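Putative N-acetylmuramoyl-L-alanine amidase,autolysin cwp6 (Peptoclostridium difficile, PDB 5J72) probably cleaves the amide bond between N-acetylmuramic acid and L-alanine in peptidoglycan as a zinc-dependent autolysin, and carries CWB2 modules that anchor it to the cell wall. Local coordinates at residues S156-V162 with P205-I211; K189-P193 with Q224-A228. The contacts are given in a common frame with arbitrary orientation. Numbering follows the deposited sequence.

Contact 1 of 2, residues S156-V162 with P205-I211; sequences SSKVVIV and PSDVIII
Apolar side chains line both faces of parallel strands 158-162 and 207-211. On one face I161 (chi1 m, chi2 m) lays CG1 3.5 Å from V208 CG1, and V159 CG2 3.9 Å from P205 CB; on the other, V160 CG1 meets I211 CG1 at 3.7 Å and K158 CB meets I209 CD1 at 3.8 Å. The strand axes approach to 4.6 Å and cross at -25°, with K158 level with D207, V159 with V208, V160 with I209 and I161 with I210. Extended backbones hydrogen-bond alternately: V159 N to D207 O (3.1 Å), I209 N to V159 O (2.9 Å), I161 N to I209 O (2.8 Å), I211 N to I161 O (3.1 Å). At the polar edge S157 O accepts from S206 N (2.8 Å) and D207 N (3.0 Å), and one water bridges K158 NZ (3.2 Å) and D207 OD1 (2.7 Å). These are the central strands of a four-stranded parallel sheet in the first CWB2 module, between strands 184-187 and 232-236, with helix 174-180 against V160 and I209.

Contact 2 of 2, residues K189-P193 with Q224-A228; sequences KDDIP and QIKSA
I192 lays its side chain along the last turn of helix 219-228, with CG1 3.9 Å from Q224 CB, CG2 3.9 Å from I225 CG1, and CD1 3.9 Å from I225 CA and 4.4 Å from A228 CB. Its rotamer (chi1 46°, p; chi2 t) brings the end of the side chain nearer the helix although the CA-to-CB bond points sideways. Q224 and A228, one turn apart, both direct CB toward the loop, and A228 N donates to Q224 O at 3.1 Å within the helix.

The loop is not helical here: D191 (phi/psi -157/170) and I192 (-124/139) are extended, after D190 at -121/8. The nearest pair of CA atoms is D191 and Q224, 6.1 Å apart. Q224, with chi1 m and chi2 t, reaches across so that its OE1 accepts a hydrogen bond from I192 N (3.0 Å, 164° at the hydrogen); D191 CB sits 3.4 Å from the same OE1. D191 turns its carboxylate away, where OD2 bonds to N188, while D190 OD1 bonds to S218 OG.

P193 is the N-cap of helix 194-203, so the contact ties the connection between strand 184-187 and that helix to the last turns of helix 219-228. K197 and L200 also touch I192, which is thus held between the two helices. The chemistry is that of a small apolar contact edged by one polar link: the glutamine amide satisfies a backbone NH of a loop that forms no helix or strand, and no charge pairs across the two segments.

Contacts 1 and 2 belong to the same alpha/beta unit, built around the parallel sheet of strands 184-187, 158-163, 207-211 and 232-236, their centres about 13 Å apart. Their segments alternate along the chain: 156-162, 189-193, 205-211, 224-228. Strand 207-211 is followed, after a short connection, by helix 219-228, and the contacts touch where V208 CG2 packs 4.1 Å from I225 CG2, so I225 meets both the strand face bearing V208 and loop residue I192. Neither contact includes a ligand of the zinc, bound by H460, E477 and H530 in the amidase domain. A bound calcium lies about 7 Å from the side chain of S156 in contact 1; contact 2 is remote from the known sites.

Contact 1 of 2, residues S156-V162 with P205-I211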
loop_
_atom_site.group_PDB
_atom_site.type_symbol
_atom_site.label_atom_id
_atom_site.label_comp_id
_atom_site.label_asym_id
_atom_site.label_seq_id
_atom_site.Cartn_x
_atom_site.Cartn_y
_atom_site.Cartn_z
ATOM N N SER A 156 11.507 -14.150 -19.621
ATOM C CA SER A 156 11.516 -14.800 -18.301
ATOM C C SER A 156 11.495 -16.310 -18.510
ATOM O O SER A 156 10.652 -16.766 -19.306
ATOM C CB SER A 156 10.259 -14.412 -17.512
ATOM O OG SER A 156 10.450 -14.895 -16.181
ATOM N N SER A 157 12.338 -17.088 -17.798
ATOM C CA SER A 157 12.265 -18.541 -18.076
ATOM C C SER A 157 11.043 -19.167 -17.411
ATOM O O SER A 157 10.604 -20.227 -17.829
ATOM C CB SER A 157 13.559 -19.234 -17.642
ATOM O OG SER A 157 13.665 -19.082 -16.243
ATOM N N LYS A 158 10.486 -18.520 -16.392
ATOM C CA LYS A 158 9.273 -19.015 -15.731
ATOM C C LYS A 158 8.183 -17.941 -15.757
ATOM O O LYS A 158 8.495 -16.730 -15.758
ATOM C CB LYS A 158 9.519 -19.337 -14.257
ATOM C CG LYS A 158 10.472 -20.530 -14.049
ATOM C CD LYS A 158 10.754 -20.732 -12.509
ATOM C CE LYS A 158 11.087 -22.164 -12.156
ATOM N NZ LYS A 158 12.388 -22.511 -12.677
ATOM N N VAL A 159 6.939 -18.363 -15.807
ATOM C CA VAL A 159 5.778 -17.488 -15.718
ATOM C C VAL A 159 4.817 -18.167 -14.760
ATOM O O VAL A 159 4.570 -19.375 -14.906
ATOM C CB VAL A 159 5.041 -17.235 -17.075
ATOM C CG1 VAL A 159 3.800 -16.332 -16.863
ATOM C CG2 VAL A 159 6.005 -16.572 -18.095
ATOM N N VAL A 160 4.258 -17.398 -13.806
ATOM C CA VAL A 160 3.256 -17.930 -12.897
ATOM C C VAL A 160 1.912 -17.570 -13.469
ATOM O O VAL A 160 1.691 -16.452 -13.941
ATOM C CB VAL A 160 3.451 -17.359 -11.486
ATOM C CG1 VAL A 160 2.256 -17.777 -10.537
ATOM C CG2 VAL A 160 4.781 -17.862 -10.953
ATOM N N ILE A 161 0.970 -18.507 -13.411
ATOM C CA ILE A 161 -0.352 -18.191 -13.950
ATOM C C ILE A 161 -1.399 -18.420 -12.837
ATOM O O ILE A 161 -1.306 -19.407 -12.123
ATOM C CB ILE A 161 -0.618 -19.223 -15.092
ATOM C CG1 ILE A 161 0.205 -18.850 -16.378
ATOM C CG2 ILE A 161 -2.128 -19.205 -15.382
ATOM C CD1 ILE A 161 -0.474 -17.763 -17.196
ATOM N N VAL A 162 -2.327 -17.531 -12.730
ATOM C CA VAL A 162 -3.413 -17.584 -11.725
ATOM C C VAL A 162 -4.657 -17.314 -12.535
ATOM O O VAL A 162 -4.592 -16.642 -13.541
ATOM C CB VAL A 162 -3.152 -16.441 -10.710
ATOM C CG1 VAL A 162 -4.414 -16.089 -9.965
ATOM C CG2 VAL A 162 -1.999 -16.871 -9.755
ATOM N N PRO A 205 9.201 -18.413 -22.163
ATOM C CA PRO A 205 9.582 -19.187 -20.968
ATOM C C PRO A 205 9.812 -20.652 -21.301
ATOM O O PRO A 205 9.357 -21.139 -22.345
ATOM C CB PRO A 205 8.337 -19.049 -20.068
ATOM C CG PRO A 205 7.202 -18.957 -21.076
ATOM C CD PRO A 205 7.771 -18.102 -22.204
ATOM N N SER A 206 10.452 -21.341 -20.398
ATOM C CA SER A 206 10.666 -22.812 -20.453
ATOM C C SER A 206 9.617 -23.468 -19.548
ATOM O O SER A 206 9.290 -24.641 -19.725
ATOM C CB SER A 206 12.009 -23.164 -19.793
ATOM O OG SER A 206 13.057 -22.790 -20.648
ATOM N N ASP A 207 9.092 -22.722 -18.548
ATOM C CA ASP A 207 8.183 -23.351 -17.566
ATOM C C ASP A 207 7.069 -22.430 -17.154
ATOM O O ASP A 207 7.312 -21.227 -16.941
ATOM C CB ASP A 207 9.013 -23.684 -16.281
ATOM C CG ASP A 207 10.047 -24.777 -16.452
ATOM O OD1 ASP A 207 11.183 -24.462 -16.837
ATOM O OD2 ASP A 207 9.708 -25.961 -16.209
ATOM N N VAL A 208 5.855 -22.931 -17.051
ATOM C CA VAL A 208 4.724 -22.172 -16.520
ATOM C C VAL A 208 4.304 -22.889 -15.204
ATOM O O VAL A 208 4.218 -24.144 -15.147
ATOM C CB VAL A 208 3.547 -22.071 -17.539
ATOM C CG1 VAL A 208 2.264 -21.666 -16.856
ATOM C CG2 VAL A 208 3.880 -21.058 -18.628
ATOM N N ILE A 209 4.060 -22.098 -14.140
ATOM C CA ILE A 209 3.696 -22.659 -12.841
ATOM C C ILE A 209 2.287 -22.134 -12.605
ATOM O O ILE A 209 1.997 -20.921 -12.504
ATOM C CB ILE A 209 4.694 -22.260 -11.707
ATOM C CG1 ILE A 209 6.086 -22.772 -11.997
ATOM C CG2 ILE A 209 4.203 -22.787 -10.326
ATOM C CD1 ILE A 209 6.970 -21.744 -12.836
ATOM N N ILE A 210 1.343 -23.075 -12.569
ATOM C CA ILE A 210 -0.038 -22.735 -12.328
ATOM C C ILE A 210 -0.332 -22.838 -10.814
ATOM O O ILE A 210 0.075 -23.803 -10.172
ATOM C CB ILE A 210 -0.987 -23.698 -13.070
ATOM C CG1 ILE A 210 -0.896 -23.442 -14.599
ATOM C CG2 ILE A 210 -2.381 -23.471 -12.546
ATOM C CD1 ILE A 210 -1.467 -24.592 -15.380
ATOM N N ILE A 211 -0.991 -21.827 -10.272
ATOM C CA ILE A 211 -1.362 -21.818 -8.849
ATOM C C ILE A 211 -2.856 -22.107 -8.840
ATOM O O ILE A 211 -3.624 -21.357 -9.443
ATOM C CB ILE A 211 -1.050 -20.464 -8.193
ATOM C CG1 ILE A 211 0.464 -20.166 -8.275
ATOM C CG2 ILE A 211 -1.577 -20.455 -6.678
ATOM C CD1 ILE A 211 1.344 -21.263 -7.730
HETATM O O HOH W 1 12.718 -22.437 -15.825
#

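Contact 2 of 2, residues K189-P193 with Q224-A228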
loop_
_atom_site.group_PDB
_atom_site.type_symbol
_atom_site.label_atom_id
_atom_site.label_comp_id
_atom_site.label_asym_id
_atom_site.label_seq_id
_atom_site.Cartn_x
_atom_site.Cartn_y
_atom_site.Cartn_z
ATOM N N LYS A 189 -10.625 -20.201 -16.545
ATOM C CA LYS A 189 -10.547 -21.598 -16.136
ATOM C C LYS A 189 -10.240 -22.548 -17.274
ATOM O O LYS A 189 -9.507 -23.536 -17.069
ATOM C CB LYS A 189 -11.907 -22.050 -15.507
ATOM C CG LYS A 189 -11.847 -23.478 -15.008
ATOM C CD LYS A 189 -13.228 -23.999 -14.615
ATOM C CE LYS A 189 -13.062 -25.402 -14.100
ATOM N NZ LYS A 189 -14.381 -26.039 -13.831
ATOM N N ASP A 190 -10.788 -22.278 -18.465
ATOM C CA ASP A 190 -10.579 -23.223 -19.567
ATOM C C ASP A 190 -9.887 -22.632 -20.803
ATOM O O ASP A 190 -9.802 -23.304 -21.823
ATOM C CB ASP A 190 -11.969 -23.816 -19.981
ATOM C CG ASP A 190 -12.618 -24.585 -18.846
ATOM O OD1 ASP A 190 -11.955 -25.477 -18.281
ATOM O OD2 ASP A 190 -13.780 -24.278 -18.510
ATOM N N ASP A 191 -9.401 -21.393 -20.736
ATOM C CA ASP A 191 -8.721 -20.770 -21.889
ATOM C C ASP A 191 -7.782 -19.655 -21.430
ATOM O O ASP A 191 -7.828 -19.266 -20.257
ATOM C CB ASP A 191 -9.748 -20.122 -22.831
ATOM C CG ASP A 191 -10.470 -18.901 -22.211
ATOM O OD1 ASP A 191 -11.553 -19.089 -21.616
ATOM O OD2 ASP A 191 -9.936 -17.761 -22.314
ATOM N N ILE A 192 -6.948 -19.143 -22.337
ATOM C CA ILE A 192 -6.178 -17.966 -22.007
ATOM C C ILE A 192 -6.529 -16.992 -23.069
ATOM O O ILE A 192 -6.679 -17.390 -24.225
ATOM C CB ILE A 192 -4.642 -18.169 -21.925
ATOM C CG1 ILE A 192 -4.113 -19.008 -23.159
ATOM C CG2 ILE A 192 -4.312 -18.850 -20.617
ATOM C CD1 ILE A 192 -2.554 -18.937 -23.304
ATOM N N PRO A 193 -6.717 -15.702 -22.743
ATOM C CA PRO A 193 -7.041 -14.742 -23.801
ATOM C C PRO A 193 -5.800 -14.435 -24.654
ATOM O O PRO A 193 -4.674 -14.768 -24.296
ATOM C CB PRO A 193 -7.517 -13.514 -23.042
ATOM C CG PRO A 193 -6.940 -13.630 -21.715
ATOM C CD PRO A 193 -6.940 -15.118 -21.416
ATOM N N GLN A 224 -4.242 -24.767 -23.945
ATOM C CA GLN A 224 -4.063 -23.523 -24.711
ATOM C C GLN A 224 -2.703 -22.836 -24.362
ATOM O O GLN A 224 -2.112 -22.179 -25.207
ATOM C CB GLN A 224 -5.183 -22.524 -24.464
ATOM C CG GLN A 224 -6.502 -22.995 -25.033
ATOM C CD GLN A 224 -7.498 -21.849 -25.095
ATOM O OE1 GLN A 224 -7.175 -20.684 -24.923
ATOM N NE2 GLN A 224 -8.765 -22.172 -25.331
ATOM N N ILE A 225 -2.226 -23.021 -23.130
ATOM C CA ILE A 225 -0.933 -22.430 -22.773
ATOM C C ILE A 225 0.136 -23.155 -23.600
ATOM O O ILE A 225 0.975 -22.494 -24.202
ATOM C CB ILE A 225 -0.708 -22.670 -21.268
ATOM C CG1 ILE A 225 -1.664 -21.693 -20.456
ATOM C CG2 ILE A 225 0.792 -22.435 -20.892
ATOM C CD1 ILE A 225 -1.654 -22.055 -18.973
ATOM N N LYS A 226 0.102 -24.498 -23.637
ATOM C CA LYS A 226 1.165 -25.208 -24.408
ATOM C C LYS A 226 1.053 -24.930 -25.907
ATOM O O LYS A 226 2.049 -25.052 -26.633
ATOM C CB LYS A 226 1.104 -26.709 -24.138
ATOM C CG LYS A 226 1.498 -27.004 -22.711
ATOM C CD LYS A 226 1.273 -28.482 -22.425
ATOM C CE LYS A 226 2.234 -28.916 -21.369
ATOM N NZ LYS A 226 1.765 -30.121 -20.648
ATOM N N SER A 227 -0.132 -24.554 -26.398
ATOM C CA SER A 227 -0.227 -24.227 -27.820
ATOM C C SER A 227 0.431 -22.946 -28.047
ATOM O O SER A 227 0.943 -22.709 -29.140
ATOM C CB SER A 227 -1.675 -24.080 -28.270
ATOM O OG SER A 227 -2.171 -25.394 -28.403
ATOM N N ALA A 228 0.435 -22.084 -27.053
ATOM C CA ALA A 228 1.114 -20.814 -27.241
ATOM C C ALA A 228 2.609 -21.020 -27.196
ATOM O O ALA A 228 3.306 -20.541 -28.094
ATOM C CB ALA A 228 0.694 -19.804 -26.150
#